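PDB 4YHE: GH5, which probably hydrolyses beta-1,4-glucosidic bonds of cellulose and related glucans, as a family 5 glycoside hydrolase built on a TIM barrel. Local coordinates for residues 248-254 / 297-301; 306-312 / 384-389; 330-334 / 343-348. One frame throughout, in Å; residues are numbered along the deposited sequence.

In the fold
The three contacts lie around the last strands of the TIM barrel. Contact 1 joins the loops after strands 236-242 and 291-296. Contact 3 sits at the C-terminal end of strand 327-332, the mouth side where family 5 enzymes carry their active site. Contact 2 ties the C-terminal tail to helix 304-323, on the outside. The centres of contacts 1 and 2 are about 12 Å apart, those of 1 and 3 about 14 Å and those of 2 and 3 about 21 Å. Arg310 NE hydrogen-bonds to Ala298 O of contact 1 (2.9 Å), and Arg310 NH2 packs 3.0 Å from Tyr330 OH of contact 3. Phe343 CZ packs 3.6 Å from Val299 CG1.

Contact 1. Residues 248-254 / 297-301; sequences YAGSAKY and GAVRR
Two loops that follow neighbouring strands of the TIM barrel meet here. Residues 248-249 end the short helix 246-249, and the chain then turns through Ala252, which has positive phi (56/35). Residues 297-301 run extended after strand 291-296. Gly297 is fully extended (163/-180); a CB there would jam against the preceding carbonyl O. The backbones come nearest at Ala249 and Ala298, CA atoms 4.0 Å apart. The Ala249 methyl is the first bump: its CB rests 3.5 Å from Gly297 O and 3.8 Å from Ala298 CB. Val299 N donates to Ala249 O (2.9 Å), and Ala298 CA makes a CA-H...O contact with the same oxygen at 3.3 Å. The turn leaves a hollow, and the guanidinium of Arg301 fills it. With chi1 and chi2 both m, the group lies flat on the Tyr248 ring (chi1 t), centres 4.3 Å apart and planes at 20°, an off-centre cation-pi stack. Ala252 CB borders the hollow, 3.7 Å from Arg301 NH1 and 3.9 Å from Val299 CG2. Arg301 NE donates back to Val299 O (2.9 Å), and Arg301 NH1 bonds to Asn255 OD1. Tyr248 O accepts from both Arg301 NH2 (2.8 Å) and Arg301 NH1 (3.1 Å).

Contact 2. Residues 306-312 / 384-389; sequences DEEFRLY and APESSR
This is a tail-on-helix contact at the outer side of the fold: the C-terminal residues 384-389 pack along the first half of helix 304-323. Apolar packing dominates at one end and charge at the other. Residues 306-312 are regular helix. Residues 384-387 are extended, with phi between -60° and -85° and psi between 135° and 168°. The tail runs back along the helix, so the nearest CA pairs are Tyr312 with Ala384 (6.3 Å), Phe309 with Pro385 (6.4 Å) and Asp306 with Ser388 (7.5 Å). Two CH-pi contacts make the apolar end. Phe309 (chi1 m) presents a ring face to Pro385, whose CG stands 3.7 Å from the ring centroid and almost on its normal. Tyr312 (chi1 t) receives Ala384 CB over its ring, 3.6 Å from the centroid, while its hydroxyl bonds to Glu270. The proline ring also reaches back to the helix, with Pro385 CD 3.6 Å from Tyr312 CB and Pro385 CB 4.0 Å from Glu308 CB. The helix follows strand 291-296 in the TIM barrel, so the tail lies along one side of an outer helix of the barrel. Ser387 OG accepts from Arg389 N at 2.9 Å, an ST turn that bends the chain end, and also bonds to Glu256. Arg389 NH2 then forms a salt bridge with Asp306 OD2 (2.9 Å), although the hydrogen bond in it is weak. Arg389 NH1 has a second salt bridge, to Asp263. Water 1 donates to Asp306 OD1 and accepts from Ser388 OG, at 2.6 Å each.

Contact 3. Residues 330-334 / 343-348; sequences YWDNG and FGVIDH
The end of strand 327-332, the eighth of the TIM barrel, is met by the loop that follows it. The chain returns after the eight residues 335-342, and Gly334 and Gly344 pass with CA atoms 3.9 Å apart. An ideal CB on Gly344 would clash with Gly334 C. Tyr330, Trp331 and Asp332 all have chi1 t. Tyr330 OH donates to Phe343 O (2.8 Å), and Tyr330 CE2 touches Val345 CG2 at 3.9 Å. Trp331 turns its edge to the face of Phe343 (chi1 m): Trp331 CD1 is 3.7 Å from Phe343 CD2, in a T-shaped pair with planes at 82°. A tryptophan at the end of strand 8 commonly lines the sugar-binding cleft in family 5 enzymes, so Trp331 probably does so here. Asp332 OD2 accepts from Val345 N (2.8 Å), Ile346 N (3.0 Å) and Trp18 NE1. Asp332 OD1 accepts from Gly334 N at 2.7 Å, an Asx turn, and from His348 NE2, also at 2.7 Å. His348 ND1 is hydrogen-bonded to Gln23 OE1. The buried Asp332 carboxylate thus has both oxygens satisfied by backbone NH groups, histidine and tryptophan, so its charge is met where strand and loop join.

Contact 1. Residues 248-254 / 297-301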
ATOM      1  N   TYR A 248      -7.725  13.435  10.983  1.00 14.31           N
ATOM      2  CA  TYR A 248      -8.472  13.940   9.824  1.00 14.22           C
ATOM      3  C   TYR A 248      -8.847  12.832   8.839  1.00 13.67           C
ATOM      4  O   TYR A 248     -10.038  12.609   8.560  1.00 14.11           O
ATOM      5  CB  TYR A 248      -7.697  15.037   9.092  1.00 13.88           C
ATOM      6  CG  TYR A 248      -8.416  15.383   7.816  1.00 14.50           C
ATOM      7  CD1 TYR A 248      -9.649  16.023   7.849  1.00 15.01           C
ATOM      8  CD2 TYR A 248      -7.924  14.954   6.598  1.00 15.27           C
ATOM      9  CE1 TYR A 248     -10.359  16.269   6.673  1.00 16.12           C
ATOM     10  CE2 TYR A 248      -8.610  15.196   5.412  1.00 16.18           C
ATOM     11  CZ  TYR A 248      -9.843  15.828   5.449  1.00 16.08           C
ATOM     12  OH  TYR A 248     -10.542  16.071   4.256  1.00 17.78           O
ATOM     13  N   ALA A 249      -7.837  12.150   8.291  1.00 13.83           N
ATOM     14  CA  ALA A 249      -8.038  11.218   7.184  1.00 14.09           C
ATOM     15  C   ALA A 249      -8.661   9.879   7.545  1.00 14.71           C
ATOM     16  O   ALA A 249      -9.425   9.316   6.744  1.00 14.81           O
ATOM     17  CB  ALA A 249      -6.729  10.970   6.456  1.00 14.34           C
ATOM     18  N   GLY A 250      -8.339   9.368   8.737  1.00 14.57           N
ATOM     19  CA  GLY A 250      -8.712   8.039   9.122  1.00 15.01           C
ATOM     20  C   GLY A 250      -9.845   7.953  10.123  1.00 16.16           C
ATOM     21  O   GLY A 250     -10.879   7.347   9.835  1.00 17.35           O
ATOM     22  N   SER A 251      -9.675   8.576  11.288  1.00 16.49           N
ATOM     23  CA  SER A 251     -10.741   8.537  12.315  1.00 17.29           C
ATOM     24  C   SER A 251     -11.812   9.564  12.051  1.00 17.30           C
ATOM     25  O   SER A 251     -12.914   9.416  12.542  1.00 16.72           O
ATOM     26  CB  SER A 251     -10.191   8.720  13.723  1.00 17.06           C
ATOM     27  OG  SER A 251      -9.692  10.028  13.879  1.00 16.48           O
ATOM     28  N   ALA A 252     -11.491  10.619  11.294  1.00 16.97           N
ATOM     29  CA  ALA A 252     -12.423  11.722  11.030  1.00 17.74           C
ATOM     30  C   ALA A 252     -12.975  12.385  12.290  1.00 18.16           C
ATOM     31  O   ALA A 252     -14.138  12.782  12.322  1.00 17.73           O
ATOM     32  CB  ALA A 252     -13.585  11.241  10.167  1.00 18.38           C
ATOM     33  N   LYS A 253     -12.158  12.476  13.344  1.00 16.68           N
ATOM     34  CA  LYS A 253     -12.512  13.307  14.455  1.00 17.05           C
ATOM     35  C   LYS A 253     -12.596  14.760  14.022  1.00 16.54           C
ATOM     36  O   LYS A 253     -13.422  15.529  14.555  1.00 15.46           O
ATOM     37  CB  LYS A 253     -11.479  13.201  15.552  1.00 16.82           C
ATOM     38  CG  LYS A 253     -11.562  11.902  16.327  1.00 16.94           C
ATOM     39  CD  LYS A 253     -10.427  11.839  17.301  1.00 17.32           C
ATOM     40  CE  LYS A 253     -10.223  10.454  17.848  1.00 17.29           C
ATOM     41  NZ  LYS A 253     -11.333  10.002  18.691  1.00 16.79           N
ATOM     42  N   TYR A 254     -11.725  15.143  13.098  1.00 16.57           N
ATOM     43  CA  TYR A 254     -11.770  16.452  12.483  1.00 16.20           C
ATOM     44  C   TYR A 254     -12.196  16.308  11.021  1.00 17.43           C
ATOM     45  O   TYR A 254     -11.774  15.380  10.336  1.00 17.00           O
ATOM     46  CB  TYR A 254     -10.392  17.096  12.552  1.00 17.03           C
ATOM     47  CG  TYR A 254      -9.879  17.290  13.967  1.00 17.00           C
ATOM     48  CD1 TYR A 254      -9.201  16.262  14.630  1.00 17.23           C
ATOM     49  CD2 TYR A 254     -10.098  18.482  14.653  1.00 17.17           C
ATOM     50  CE1 TYR A 254      -8.723  16.424  15.923  1.00 17.12           C
ATOM     51  CE2 TYR A 254      -9.626  18.663  15.949  1.00 17.82           C
ATOM     52  CZ  TYR A 254      -8.938  17.622  16.583  1.00 18.16           C
ATOM     53  OH  TYR A 254      -8.499  17.777  17.886  1.00 18.89           O
ATOM     54  N   GLY A 297      -5.036   7.531   1.676  1.00 13.50           N
ATOM     55  CA  GLY A 297      -6.392   7.989   1.510  1.00 13.67           C
ATOM     56  C   GLY A 297      -6.911   8.774   2.674  1.00 13.60           C
ATOM     57  O   GLY A 297      -6.207   8.992   3.671  1.00 14.60           O
ATOM     58  N   ALA A 298      -8.155   9.189   2.514  1.00 13.14           N
ATOM     59  CA  ALA A 298      -8.936   9.890   3.515  1.00 13.52           C
ATOM     60  C   ALA A 298     -10.380   9.476   3.307  1.00 13.95           C
ATOM     61  O   ALA A 298     -10.885   9.417   2.147  1.00 14.03           O
ATOM     62  CB  ALA A 298      -8.804  11.404   3.362  1.00 13.30           C
ATOM     63  N   VAL A 299     -11.084   9.277   4.412  1.00 14.12           N
ATOM     64  CA  VAL A 299     -12.470   8.877   4.344  1.00 14.40           C
ATOM     65  C   VAL A 299     -13.421   9.928   3.780  1.00 14.68           C
ATOM     66  O   VAL A 299     -13.148  11.133   3.768  1.00 15.12           O
ATOM     67  CB  VAL A 299     -13.009   8.364   5.689  1.00 14.77           C
ATOM     68  CG1 VAL A 299     -12.177   7.164   6.142  1.00 14.04           C
ATOM     69  CG2 VAL A 299     -13.084   9.465   6.748  1.00 14.22           C
ATOM     70  N   ARG A 300     -14.550   9.435   3.300  1.00 14.79           N
ATOM     71  CA  ARG A 300     -15.613  10.249   2.755  1.00 15.88           C
ATOM     72  C   ARG A 300     -16.320  11.017   3.874  1.00 16.56           C
ATOM     73  O   ARG A 300     -16.362  10.577   5.032  1.00 16.26           O
ATOM     74  CB  ARG A 300     -16.627   9.349   2.027  1.00 16.38           C
ATOM     75  CG  ARG A 300     -17.691  10.101   1.218  1.00 17.05           C
ATOM     76  CD  ARG A 300     -18.632   9.164   0.488  1.00 17.20           C
ATOM     77  NE  ARG A 300     -19.549   8.446   1.369  1.00 19.04           N
ATOM     78  CZ  ARG A 300     -20.691   8.959   1.838  1.00 20.77           C
ATOM     79  NH1 ARG A 300     -21.041  10.216   1.571  1.00 21.43           N
ATOM     80  NH2 ARG A 300     -21.472   8.214   2.582  1.00 22.38           N
ATOM     81  N   ARG A 301     -16.916  12.142   3.507  1.00 16.35           N
ATOM     82  CA  ARG A 301     -17.671  12.957   4.459  1.00 17.72           C
ATOM     83  C   ARG A 301     -19.140  13.083   4.093  1.00 19.71           C
ATOM     84  O   ARG A 301     -19.484  13.151   2.902  1.00 21.10           O
ATOM     85  CB  ARG A 301     -17.061  14.360   4.520  1.00 17.17           C
ATOM     86  CG  ARG A 301     -15.555  14.368   4.605  1.00 17.07           C
ATOM     87  CD  ARG A 301     -15.020  13.803   5.914  1.00 16.67           C
ATOM     88  NE  ARG A 301     -13.727  13.156   5.692  1.00 16.92           N
ATOM     89  CZ  ARG A 301     -12.687  13.165   6.527  1.00 17.16           C
ATOM     90  NH1 ARG A 301     -12.729  13.797   7.693  1.00 17.19           N
ATOM     91  NH2 ARG A 301     -11.580  12.530   6.183  1.00 17.28           N
TER

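Contact 2. Residues 306-312 / 384-389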
ATOM      1  N   ASP A 306     -17.725  19.688   3.830  1.00 19.70           N
ATOM      2  CA  ASP A 306     -16.620  18.825   4.308  1.00 19.17           C
ATOM      3  C   ASP A 306     -15.959  17.988   3.191  1.00 17.55           C
ATOM      4  O   ASP A 306     -14.713  17.866   3.126  1.00 16.40           O
ATOM      5  CB  ASP A 306     -17.051  17.880   5.445  1.00 19.26           C
ATOM      6  CG  ASP A 306     -17.354  18.604   6.757  1.00 20.01           C
ATOM      7  OD1 ASP A 306     -17.075  19.809   6.904  1.00 20.74           O
ATOM      8  OD2 ASP A 306     -17.828  17.920   7.679  1.00 19.53           O
ATOM      9  N   GLU A 307     -16.781  17.439   2.312  1.00 17.64           N
ATOM     10  CA  GLU A 307     -16.268  16.675   1.187  1.00 18.90           C
ATOM     11  C   GLU A 307     -15.329  17.517   0.336  1.00 18.65           C
ATOM     12  O   GLU A 307     -14.364  16.993  -0.169  1.00 16.10           O
ATOM     13  CB  GLU A 307     -17.399  16.051   0.341  1.00 18.08           C
ATOM     14  CG  GLU A 307     -16.927  15.039  -0.721  1.00 18.99           C
ATOM     15  CD  GLU A 307     -16.379  13.721  -0.154  1.00 18.29           C
ATOM     16  OE1 GLU A 307     -16.300  13.574   1.095  1.00 17.72           O
ATOM     17  OE2 GLU A 307     -16.033  12.822  -0.969  1.00 18.03           O
ATOM     18  N   GLU A 308     -15.577  18.823   0.214  1.00 19.15           N
ATOM     19  CA  GLU A 308     -14.652  19.652  -0.581  1.00 20.17           C
ATOM     20  C   GLU A 308     -13.244  19.672   0.012  1.00 20.33           C
ATOM     21  O   GLU A 308     -12.243  19.711  -0.729  1.00 18.54           O
ATOM     22  CB  GLU A 308     -15.186  21.077  -0.773  1.00 22.62           C
ATOM     23  CG  GLU A 308     -16.386  21.184  -1.733  1.00 23.95           C
ATOM     24  CD  GLU A 308     -16.099  20.668  -3.131  1.00 24.72           C
ATOM     25  OE1 GLU A 308     -15.083  21.042  -3.704  1.00 25.18           O
ATOM     26  OE2 GLU A 308     -16.894  19.886  -3.661  1.00 31.21           O
ATOM     27  N   PHE A 309     -13.153  19.612   1.349  1.00 19.17           N
ATOM     28  CA  PHE A 309     -11.855  19.511   1.982  1.00 18.74           C
ATOM     29  C   PHE A 309     -11.116  18.209   1.695  1.00 17.52           C
ATOM     30  O   PHE A 309      -9.927  18.239   1.530  1.00 17.77           O
ATOM     31  CB  PHE A 309     -11.956  19.732   3.483  1.00 18.98           C
ATOM     32  CG  PHE A 309     -12.087  21.176   3.843  1.00 19.01           C
ATOM     33  CD1 PHE A 309     -10.966  21.971   3.972  1.00 19.39           C
ATOM     34  CD2 PHE A 309     -13.347  21.749   3.999  1.00 19.53           C
ATOM     35  CE1 PHE A 309     -11.092  23.326   4.287  1.00 19.30           C
ATOM     36  CE2 PHE A 309     -13.475  23.083   4.314  1.00 18.36           C
ATOM     37  CZ  PHE A 309     -12.349  23.874   4.441  1.00 18.69           C
ATOM     38  N   ARG A 310     -11.830  17.084   1.667  1.00 17.83           N
ATOM     39  CA  ARG A 310     -11.278  15.805   1.243  1.00 16.47           C
ATOM     40  C   ARG A 310     -10.718  15.852  -0.207  1.00 16.99           C
ATOM     41  O   ARG A 310      -9.629  15.352  -0.488  1.00 15.42           O
ATOM     42  CB  ARG A 310     -12.346  14.717   1.410  1.00 16.99           C
ATOM     43  CG  ARG A 310     -11.854  13.310   1.057  1.00 16.35           C
ATOM     44  CD  ARG A 310     -13.011  12.418   0.671  1.00 15.75           C
ATOM     45  NE  ARG A 310     -12.673  11.016   0.592  1.00 15.58           N
ATOM     46  CZ  ARG A 310     -13.428  10.060   0.043  1.00 14.53           C
ATOM     47  NH1 ARG A 310     -14.565  10.333  -0.556  1.00 13.96           N
ATOM     48  NH2 ARG A 310     -13.008   8.819   0.052  1.00 15.14           N
ATOM     49  N   LEU A 311     -11.447  16.485  -1.111  1.00 16.91           N
ATOM     50  CA  LEU A 311     -10.996  16.618  -2.491  1.00 18.44           C
ATOM     51  C   LEU A 311      -9.762  17.503  -2.573  1.00 17.43           C
ATOM     52  O   LEU A 311      -8.835  17.169  -3.292  1.00 16.31           O
ATOM     53  CB  LEU A 311     -12.111  17.150  -3.406  1.00 18.66           C
ATOM     54  CG  LEU A 311     -13.400  16.355  -3.478  1.00 20.81           C
ATOM     55  CD1 LEU A 311     -14.347  16.907  -4.555  1.00 21.62           C
ATOM     56  CD2 LEU A 311     -13.112  14.900  -3.802  1.00 20.77           C
ATOM     57  N   TYR A 312      -9.761  18.601  -1.812  1.00 17.34           N
ATOM     58  CA  TYR A 312      -8.594  19.480  -1.661  1.00 17.21           C
ATOM     59  C   TYR A 312      -7.397  18.703  -1.153  1.00 16.37           C
ATOM     60  O   TYR A 312      -6.327  18.793  -1.690  1.00 15.62           O
ATOM     61  CB  TYR A 312      -8.895  20.667  -0.724  1.00 17.58           C
ATOM     62  CG  TYR A 312      -7.683  21.478  -0.382  1.00 17.81           C
ATOM     63  CD1 TYR A 312      -7.072  22.291  -1.351  1.00 17.93           C
ATOM     64  CD2 TYR A 312      -7.126  21.453   0.897  1.00 16.99           C
ATOM     65  CE1 TYR A 312      -5.945  23.020  -1.060  1.00 17.95           C
ATOM     66  CE2 TYR A 312      -6.010  22.212   1.202  1.00 18.06           C
ATOM     67  CZ  TYR A 312      -5.420  22.995   0.212  1.00 18.18           C
ATOM     68  OH  TYR A 312      -4.318  23.745   0.460  1.00 19.79           O
ATOM     69  N   ALA A 384      -7.952  26.552  -2.108  1.00 26.54           N
ATOM     70  CA  ALA A 384      -8.517  25.707  -1.044  1.00 25.95           C
ATOM     71  C   ALA A 384      -9.924  26.167  -0.642  1.00 26.43           C
ATOM     72  O   ALA A 384     -10.209  27.363  -0.592  1.00 27.55           O
ATOM     73  CB  ALA A 384      -7.616  25.710   0.178  1.00 25.21           C
ATOM     74  N   PRO A 385     -10.799  25.222  -0.280  1.00 25.68           N
ATOM     75  CA  PRO A 385     -12.198  25.599  -0.049  1.00 25.78           C
ATOM     76  C   PRO A 385     -12.473  26.333   1.277  1.00 26.51           C
ATOM     77  O   PRO A 385     -11.655  26.364   2.201  1.00 26.38           O
ATOM     78  CB  PRO A 385     -12.910  24.249  -0.056  1.00 25.33           C
ATOM     79  CG  PRO A 385     -11.873  23.291   0.498  1.00 24.12           C
ATOM     80  CD  PRO A 385     -10.554  23.786  -0.016  1.00 23.79           C
ATOM     81  N   GLU A 386     -13.667  26.883   1.375  1.00 28.82           N
ATOM     82  CA  GLU A 386     -14.060  27.676   2.538  1.00 31.13           C
ATOM     83  C   GLU A 386     -14.587  26.825   3.693  1.00 29.66           C
ATOM     84  O   GLU A 386     -15.398  25.930   3.483  1.00 29.73           O
ATOM     85  CB  GLU A 386     -15.170  28.596   2.068  1.00 36.45           C
ATOM     86  CG  GLU A 386     -15.585  29.683   3.021  1.00 40.45           C
ATOM     87  CD  GLU A 386     -16.422  30.702   2.274  1.00 43.58           C
ATOM     88  OE1 GLU A 386     -17.303  30.295   1.476  1.00 43.03           O
ATOM     89  OE2 GLU A 386     -16.148  31.895   2.446  1.00 50.31           O
ATOM     90  N   SER A 387     -14.154  27.104   4.916  1.00 28.33           N
ATOM     91  CA  SER A 387     -14.655  26.354   6.052  1.00 29.88           C
ATOM     92  C   SER A 387     -16.164  26.537   6.223  1.00 33.76           C
ATOM     93  O   SER A 387     -16.713  27.598   5.908  1.00 29.64           O
ATOM     94  CB  SER A 387     -13.940  26.779   7.329  1.00 28.23           C
ATOM     95  OG  SER A 387     -14.607  26.258   8.457  1.00 28.65           O
ATOM     96  N   SER A 388     -16.829  25.509   6.741  1.00 36.13           N
ATOM     97  CA  SER A 388     -18.249  25.619   7.066  1.00 38.74           C
ATOM     98  C   SER A 388     -18.443  25.694   8.587  1.00 42.60           C
ATOM     99  O   SER A 388     -19.508  25.337   9.097  1.00 44.67           O
ATOM    100  CB  SER A 388     -19.053  24.466   6.424  1.00 38.33           C
ATOM    101  OG  SER A 388     -18.691  23.190   6.959  1.00 37.12           O
ATOM    102  N   ARG A 389     -17.408  26.171   9.292  1.00 47.46           N
ATOM    103  CA  ARG A 389     -17.448  26.424  10.747  1.00 49.31           C
ATOM    104  C   ARG A 389     -16.803  27.751  11.174  1.00 50.00           C
ATOM    105  O   ARG A 389     -16.371  28.565  10.344  1.00 55.60           O
ATOM    106  CB  ARG A 389     -16.759  25.289  11.497  1.00 48.53           C
ATOM    107  CG  ARG A 389     -17.535  23.983  11.469  1.00 49.26           C
ATOM    108  CD  ARG A 389     -16.834  22.901  10.687  1.00 47.88           C
ATOM    109  NE  ARG A 389     -17.649  21.688  10.619  1.00 50.04           N
ATOM    110  CZ  ARG A 389     -17.217  20.500  10.208  1.00 44.32           C
ATOM    111  NH1 ARG A 389     -15.965  20.351   9.834  1.00 48.51           N
ATOM    112  NH2 ARG A 389     -18.035  19.450  10.182  1.00 44.52           N
TER
HETATM  113  O   HOH W   1     -16.579  22.123   5.787  1.00 24.48           O

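Contact 3. Residues 330-334 / 343-348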
ATOM      1  N   TYR A 330      -4.594   4.431  -3.908  1.00 12.67           N
ATOM      2  CA  TYR A 330      -5.690   4.772  -3.040  1.00 12.54           C
ATOM      3  C   TYR A 330      -6.269   3.510  -2.358  1.00 12.01           C
ATOM      4  O   TYR A 330      -6.447   2.475  -2.993  1.00 12.24           O
ATOM      5  CB  TYR A 330      -6.777   5.543  -3.810  1.00 12.98           C
ATOM      6  CG  TYR A 330      -7.987   5.785  -2.945  1.00 12.55           C
ATOM      7  CD1 TYR A 330      -7.957   6.744  -1.933  1.00 12.84           C
ATOM      8  CD2 TYR A 330      -9.101   5.038  -3.091  1.00 12.75           C
ATOM      9  CE1 TYR A 330      -9.020   6.964  -1.105  1.00 13.71           C
ATOM     10  CE2 TYR A 330     -10.186   5.242  -2.242  1.00 13.91           C
ATOM     11  CZ  TYR A 330     -10.139   6.197  -1.253  1.00 13.80           C
ATOM     12  OH  TYR A 330     -11.228   6.394  -0.422  1.00 14.60           O
ATOM     13  N   TRP A 331      -6.498   3.594  -1.055  1.00 12.01           N
ATOM     14  CA  TRP A 331      -7.133   2.483  -0.327  1.00 12.62           C
ATOM     15  C   TRP A 331      -8.646   2.492  -0.479  1.00 11.48           C
ATOM     16  O   TRP A 331      -9.333   3.386   0.021  1.00 12.12           O
ATOM     17  CB  TRP A 331      -6.756   2.523   1.154  1.00 13.63           C
ATOM     18  CG  TRP A 331      -7.371   1.366   1.888  1.00 14.54           C
ATOM     19  CD1 TRP A 331      -8.416   1.424   2.751  1.00 16.10           C
ATOM     20  CD2 TRP A 331      -6.957  -0.002   1.843  1.00 14.32           C
ATOM     21  NE1 TRP A 331      -8.709   0.159   3.233  1.00 14.17           N
ATOM     22  CE2 TRP A 331      -7.835  -0.734   2.677  1.00 15.46           C
ATOM     23  CE3 TRP A 331      -5.953  -0.690   1.161  1.00 14.21           C
ATOM     24  CZ2 TRP A 331      -7.716  -2.130   2.862  1.00 14.76           C
ATOM     25  CZ3 TRP A 331      -5.834  -2.074   1.349  1.00 14.94           C
ATOM     26  CH2 TRP A 331      -6.724  -2.775   2.188  1.00 14.78           C
ATOM     27  N   ASP A 332      -9.165   1.497  -1.181  1.00 11.94           N
ATOM     28  CA  ASP A 332     -10.608   1.315  -1.367  1.00 13.00           C
ATOM     29  C   ASP A 332     -11.052  -0.008  -0.745  1.00 13.00           C
ATOM     30  O   ASP A 332     -10.713  -1.067  -1.224  1.00 12.36           O
ATOM     31  CB  ASP A 332     -10.955   1.317  -2.851  1.00 13.40           C
ATOM     32  CG  ASP A 332     -12.454   1.359  -3.107  1.00 14.51           C
ATOM     33  OD1 ASP A 332     -13.183   0.550  -2.459  1.00 13.17           O
ATOM     34  OD2 ASP A 332     -12.910   2.195  -3.978  1.00 13.12           O
ATOM     35  N   ASN A 333     -11.842   0.088   0.311  1.00 14.19           N
ATOM     36  CA  ASN A 333     -12.351  -1.093   0.989  1.00 14.85           C
ATOM     37  C   ASN A 333     -13.792  -1.435   0.610  1.00 15.71           C
ATOM     38  O   ASN A 333     -14.411  -2.316   1.236  1.00 14.27           O
ATOM     39  CB  ASN A 333     -12.201  -0.949   2.501  1.00 14.60           C
ATOM     40  CG  ASN A 333     -13.039   0.200   3.079  1.00 14.01           C
ATOM     41  OD1 ASN A 333     -13.783   0.889   2.358  1.00 13.32           O
ATOM     42  ND2 ASN A 333     -12.928   0.398   4.401  1.00 15.14           N
ATOM     43  N   GLY A 334     -14.335  -0.751  -0.410  1.00 14.25           N
ATOM     44  CA  GLY A 334     -15.723  -0.952  -0.776  1.00 16.28           C
ATOM     45  C   GLY A 334     -16.816  -0.362   0.133  1.00 17.18           C
ATOM     46  O   GLY A 334     -17.972  -0.331  -0.262  1.00 18.49           O
ATOM     47  N   PHE A 343     -14.093   4.331   2.890  1.00 15.40           N
ATOM     48  CA  PHE A 343     -13.111   4.509   1.767  1.00 15.12           C
ATOM     49  C   PHE A 343     -13.619   4.062   0.364  1.00 14.84           C
ATOM     50  O   PHE A 343     -12.904   4.200  -0.633  1.00 14.76           O
ATOM     51  CB  PHE A 343     -11.814   3.735   2.055  1.00 14.36           C
ATOM     52  CG  PHE A 343     -10.962   4.296   3.188  1.00 13.64           C
ATOM     53  CD1 PHE A 343     -10.182   5.448   3.006  1.00 13.13           C
ATOM     54  CD2 PHE A 343     -10.899   3.652   4.437  1.00 13.61           C
ATOM     55  CE1 PHE A 343      -9.366   5.948   4.012  1.00 12.80           C
ATOM     56  CE2 PHE A 343     -10.093   4.169   5.455  1.00 12.83           C
ATOM     57  CZ  PHE A 343      -9.294   5.279   5.236  1.00 12.92           C
ATOM     58  N   GLY A 344     -14.802   3.461   0.274  1.00 14.54           N
ATOM     59  CA  GLY A 344     -15.242   2.883  -0.978  1.00 14.97           C
ATOM     60  C   GLY A 344     -15.557   3.966  -1.999  1.00 14.83           C
ATOM     61  O   GLY A 344     -16.355   4.855  -1.728  1.00 16.36           O
ATOM     62  N   VAL A 345     -14.911   3.916  -3.143  1.00 15.48           N
ATOM     63  CA  VAL A 345     -15.275   4.836  -4.250  1.00 16.45           C
ATOM     64  C   VAL A 345     -15.659   4.120  -5.559  1.00 17.65           C
ATOM     65  O   VAL A 345     -16.357   4.726  -6.384  1.00 18.51           O
ATOM     66  CB  VAL A 345     -14.165   5.879  -4.549  1.00 15.60           C
ATOM     67  CG1 VAL A 345     -13.907   6.771  -3.337  1.00 16.53           C
ATOM     68  CG2 VAL A 345     -12.886   5.219  -5.027  1.00 15.68           C
ATOM     69  N   ILE A 346     -15.171   2.888  -5.749  1.00 17.61           N
ATOM     70  CA  ILE A 346     -15.520   2.031  -6.872  1.00 17.53           C
ATOM     71  C   ILE A 346     -15.965   0.667  -6.397  1.00 18.06           C
ATOM     72  O   ILE A 346     -15.315   0.059  -5.535  1.00 16.26           O
ATOM     73  CB  ILE A 346     -14.343   1.895  -7.853  1.00 17.21           C
ATOM     74  CG1 ILE A 346     -14.164   3.207  -8.610  1.00 16.43           C
ATOM     75  CG2 ILE A 346     -14.539   0.756  -8.853  1.00 17.31           C
ATOM     76  CD1 ILE A 346     -12.888   3.294  -9.403  1.00 16.80           C
ATOM     77  N   ASP A 347     -17.080   0.192  -6.965  1.00 16.90           N
ATOM     78  CA  ASP A 347     -17.633  -1.118  -6.626  1.00 17.16           C
ATOM     79  C   ASP A 347     -16.675  -2.254  -7.012  1.00 16.22           C
ATOM     80  O   ASP A 347     -16.217  -2.344  -8.145  1.00 14.84           O
ATOM     81  CB  ASP A 347     -19.028  -1.299  -7.272  1.00 17.38           C
ATOM     82  CG  ASP A 347     -19.717  -2.588  -6.833  1.00 18.34           C
ATOM     83  OD1 ASP A 347     -19.307  -3.679  -7.264  1.00 19.11           O
ATOM     84  OD2 ASP A 347     -20.689  -2.484  -6.071  1.00 19.86           O
ATOM     85  N   HIS A 348     -16.364  -3.129  -6.052  1.00 14.53           N
ATOM     86  CA  HIS A 348     -15.353  -4.146  -6.281  1.00 15.35           C
ATOM     87  C   HIS A 348     -15.760  -5.234  -7.277  1.00 14.73           C
ATOM     88  O   HIS A 348     -14.888  -5.891  -7.819  1.00 15.34           O
ATOM     89  CB  HIS A 348     -14.906  -4.778  -4.941  1.00 14.96           C
ATOM     90  CG  HIS A 348     -14.149  -3.837  -4.059  1.00 14.81           C
ATOM     91  ND1 HIS A 348     -13.316  -4.276  -3.055  1.00 15.39           N
ATOM     92  CD2 HIS A 348     -14.104  -2.487  -4.020  1.00 15.44           C
ATOM     93  CE1 HIS A 348     -12.792  -3.233  -2.436  1.00 16.40           C
ATOM     94  NE2 HIS A 348     -13.250  -2.133  -3.009  1.00 16.36           N
TER